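Local coordinates for YciF Bacterial Stress Response Protein (Salmonella enterica subsp. enterica serovar Typhimurium, PDB 4ERU), which is of unknown function but probably takes part in the bacterial stress response and has a ferritin-like helical bundle that binds magnesium ions, at residues Glu10-Phe13 against Ile14-Ser18. Sequence-based numbering, arbitrary orientation.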
ATOM      1  N   GLU A  10       7.290  -2.405  21.992  1.00 51.70           N
ATOM      2  CA  GLU A  10       8.652  -2.769  21.591  1.00 53.15           C
ATOM      3  C   GLU A  10       8.660  -3.957  20.636  1.00 50.07           C
ATOM      4  O   GLU A  10       9.334  -3.911  19.612  1.00 50.02           O
ATOM      5  CB  GLU A  10       9.526  -3.076  22.815  1.00 55.51           C
ATOM      6  CG  GLU A  10       9.757  -1.876  23.773  1.00 96.16           C
ATOM      7  CD  GLU A  10       8.576  -1.487  24.732  1.00 91.57           C
ATOM      8  OE1 GLU A  10       7.419  -1.995  24.653  1.00 87.07           O
ATOM      9  OE2 GLU A  10       8.828  -0.607  25.585  1.00 96.84           O
ATOM     10  N   ASP A  11       7.918  -5.015  20.958  1.00 51.46           N
ATOM     11  CA  ASP A  11       7.827  -6.190  20.079  1.00 51.78           C
ATOM     12  C   ASP A  11       7.190  -5.822  18.748  1.00 52.15           C
ATOM     13  O   ASP A  11       7.594  -6.338  17.709  1.00 51.64           O
ATOM     14  CB  ASP A  11       6.959  -7.300  20.684  1.00 55.80           C
ATOM     15  CG  ASP A  11       7.535  -7.897  21.968  1.00 63.77           C
ATOM     16  OD1 ASP A  11       8.787  -7.963  22.120  1.00 67.72           O
ATOM     17  OD2 ASP A  11       6.709  -8.322  22.811  1.00 62.36           O
ATOM     18  N   LEU A  12       6.179  -4.949  18.787  1.00 52.37           N
ATOM     19  CA  LEU A  12       5.469  -4.573  17.568  1.00 50.22           C
ATOM     20  C   LEU A  12       6.443  -3.898  16.643  1.00 51.61           C
ATOM     21  O   LEU A  12       6.503  -4.241  15.479  1.00 45.26           O
ATOM     22  CB  LEU A  12       4.283  -3.641  17.846  1.00 51.37           C
ATOM     23  CG  LEU A  12       3.471  -3.098  16.657  1.00 46.67           C
ATOM     24  CD1 LEU A  12       2.941  -4.231  15.758  1.00 48.85           C
ATOM     25  CD2 LEU A  12       2.294  -2.269  17.180  1.00 49.19           C
ATOM     26  N   PHE A  13       7.229  -2.965  17.194  1.00 50.94           N
ATOM     27  CA  PHE A  13       8.174  -2.212  16.407  1.00 50.70           C
ATOM     28  C   PHE A  13       9.220  -3.151  15.789  1.00 49.01           C
ATOM     29  O   PHE A  13       9.616  -2.987  14.658  1.00 48.65           O
ATOM     30  CB  PHE A  13       8.817  -1.134  17.268  1.00 50.33           C
ATOM     31  CG  PHE A  13       9.930  -0.392  16.594  1.00 48.31           C
ATOM     32  CD1 PHE A  13       9.675   0.773  15.888  1.00 47.47           C
ATOM     33  CD2 PHE A  13      11.243  -0.857  16.672  1.00 50.78           C
ATOM     34  CE1 PHE A  13      10.701   1.470  15.259  1.00 47.80           C
ATOM     35  CE2 PHE A  13      12.280  -0.178  16.055  1.00 53.11           C
ATOM     36  CZ  PHE A  13      12.013   0.994  15.326  1.00 47.65           C
ATOM     37  N   ILE A  14       9.652  -4.148  16.543  1.00 50.40           N
ATOM     38  CA  ILE A  14      10.611  -5.114  16.037  1.00 46.82           C
ATOM     39  C   ILE A  14       9.972  -5.966  14.948  1.00 45.01           C
ATOM     40  O   ILE A  14      10.610  -6.257  13.952  1.00 42.69           O
ATOM     41  CB  ILE A  14      11.171  -6.018  17.202  1.00 51.51           C
ATOM     42  CG1 ILE A  14      12.215  -5.251  18.033  1.00 46.08           C
ATOM     43  CG2 ILE A  14      11.722  -7.384  16.686  1.00 49.68           C
ATOM     44  CD1 ILE A  14      12.650  -6.043  19.249  1.00 52.79           C
ATOM     45  N   HIS A  15       8.721  -6.374  15.151  1.00 47.77           N
ATOM     46  CA  HIS A  15       8.024  -7.182  14.156  1.00 52.10           C
ATOM     47  C   HIS A  15       7.961  -6.434  12.809  1.00 47.29           C
ATOM     48  O   HIS A  15       8.343  -6.970  11.760  1.00 47.34           O
ATOM     49  CB  HIS A  15       6.600  -7.558  14.612  1.00 55.07           C
ATOM     50  CG  HIS A  15       5.874  -8.406  13.613  1.00 55.74           C
ATOM     51  ND1 HIS A  15       5.035  -7.875  12.657  1.00 55.16           N
ATOM     52  CD2 HIS A  15       5.905  -9.743  13.386  1.00 59.01           C
ATOM     53  CE1 HIS A  15       4.567  -8.848  11.893  1.00 56.65           C
ATOM     54  NE2 HIS A  15       5.089  -9.990  12.307  1.00 58.91           N
ATOM     55  N   LEU A  16       7.505  -5.190  12.860  1.00 44.27           N
ATOM     56  CA  LEU A  16       7.289  -4.388  11.646  1.00 40.02           C
ATOM     57  C   LEU A  16       8.605  -3.955  11.043  1.00 38.60           C
ATOM     58  O   LEU A  16       8.729  -3.899   9.820  1.00 41.08           O
ATOM     59  CB  LEU A  16       6.428  -3.149  11.934  1.00 41.27           C
ATOM     60  CG  LEU A  16       5.023  -3.368  12.513  1.00 44.37           C
ATOM     61  CD1 LEU A  16       4.425  -2.034  12.968  1.00 42.98           C
ATOM     62  CD2 LEU A  16       4.083  -4.060  11.500  1.00 44.94           C
ATOM     63  N   LEU A  17       9.589  -3.628  11.879  1.00 41.14           N
ATOM     64  CA  LEU A  17      10.905  -3.315  11.328  1.00 40.06           C
ATOM     65  C   LEU A  17      11.426  -4.539  10.565  1.00 38.54           C
ATOM     66  O   LEU A  17      11.944  -4.415   9.451  1.00 38.57           O
ATOM     67  CB  LEU A  17      11.912  -2.863  12.411  1.00 42.06           C
ATOM     68  CG  LEU A  17      13.262  -2.386  11.860  1.00 41.67           C
ATOM     69  CD1 LEU A  17      13.118  -1.153  10.888  1.00 42.87           C
ATOM     70  CD2 LEU A  17      14.222  -2.065  13.007  1.00 41.03           C
ATOM     71  N   SER A  18      11.265  -5.713  11.151  1.00 40.45           N
ATOM     72  CA  SER A  18      11.717  -6.959  10.511  1.00 41.62           C
ATOM     73  C   SER A  18      11.000  -7.261   9.194  1.00 41.28           C
ATOM     74  O   SER A  18      11.628  -7.721   8.239  1.00 41.02           O
ATOM     75  CB  SER A  18      11.571  -8.143  11.467  1.00 43.30           C
ATOM     76  OG  SER A  18      12.295  -7.886  12.663  1.00 47.22           O
TER
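L12 and L16 touch one turn apart near the start of helix 9-37. Their CD1 methyls meet at 3.8 Å, and the two side chains slant across each other. F13 and L17 instead run side by side in the same direction. Both have CG anti to the backbone N (chi1 173° and -174°), which gives them this common course. CD2 of L17 lies oblique to the F13 ring, 4.1 Å from CE2 of F13. Four backbone hydrogen bonds of the alpha-helical i to i+4 pattern join the segments: I14 N to E10 O, H15 N to D11 O, L16 N to L12 O and L17 N to F13 O. The shortest is H15 N to D11 O at 2.8 Å. I14 O takes two hydrogen bonds from S18, from opposite faces of its carbonyl plane. S18 OG lies 2.7 Å from I14 O and S18 N lies 2.9 Å from it. S18 OG also hydrogen-bonds to the backbone N of K74. In the ferritin-like bundle, F13 packs on L123 and L126 of helix 99-130, and its ring meets Y132 edge-to-face. L17 packs on I61 and I64 of helix 41-66, while L12 and L16 reach A103 and K111 of the second subunit, respectively.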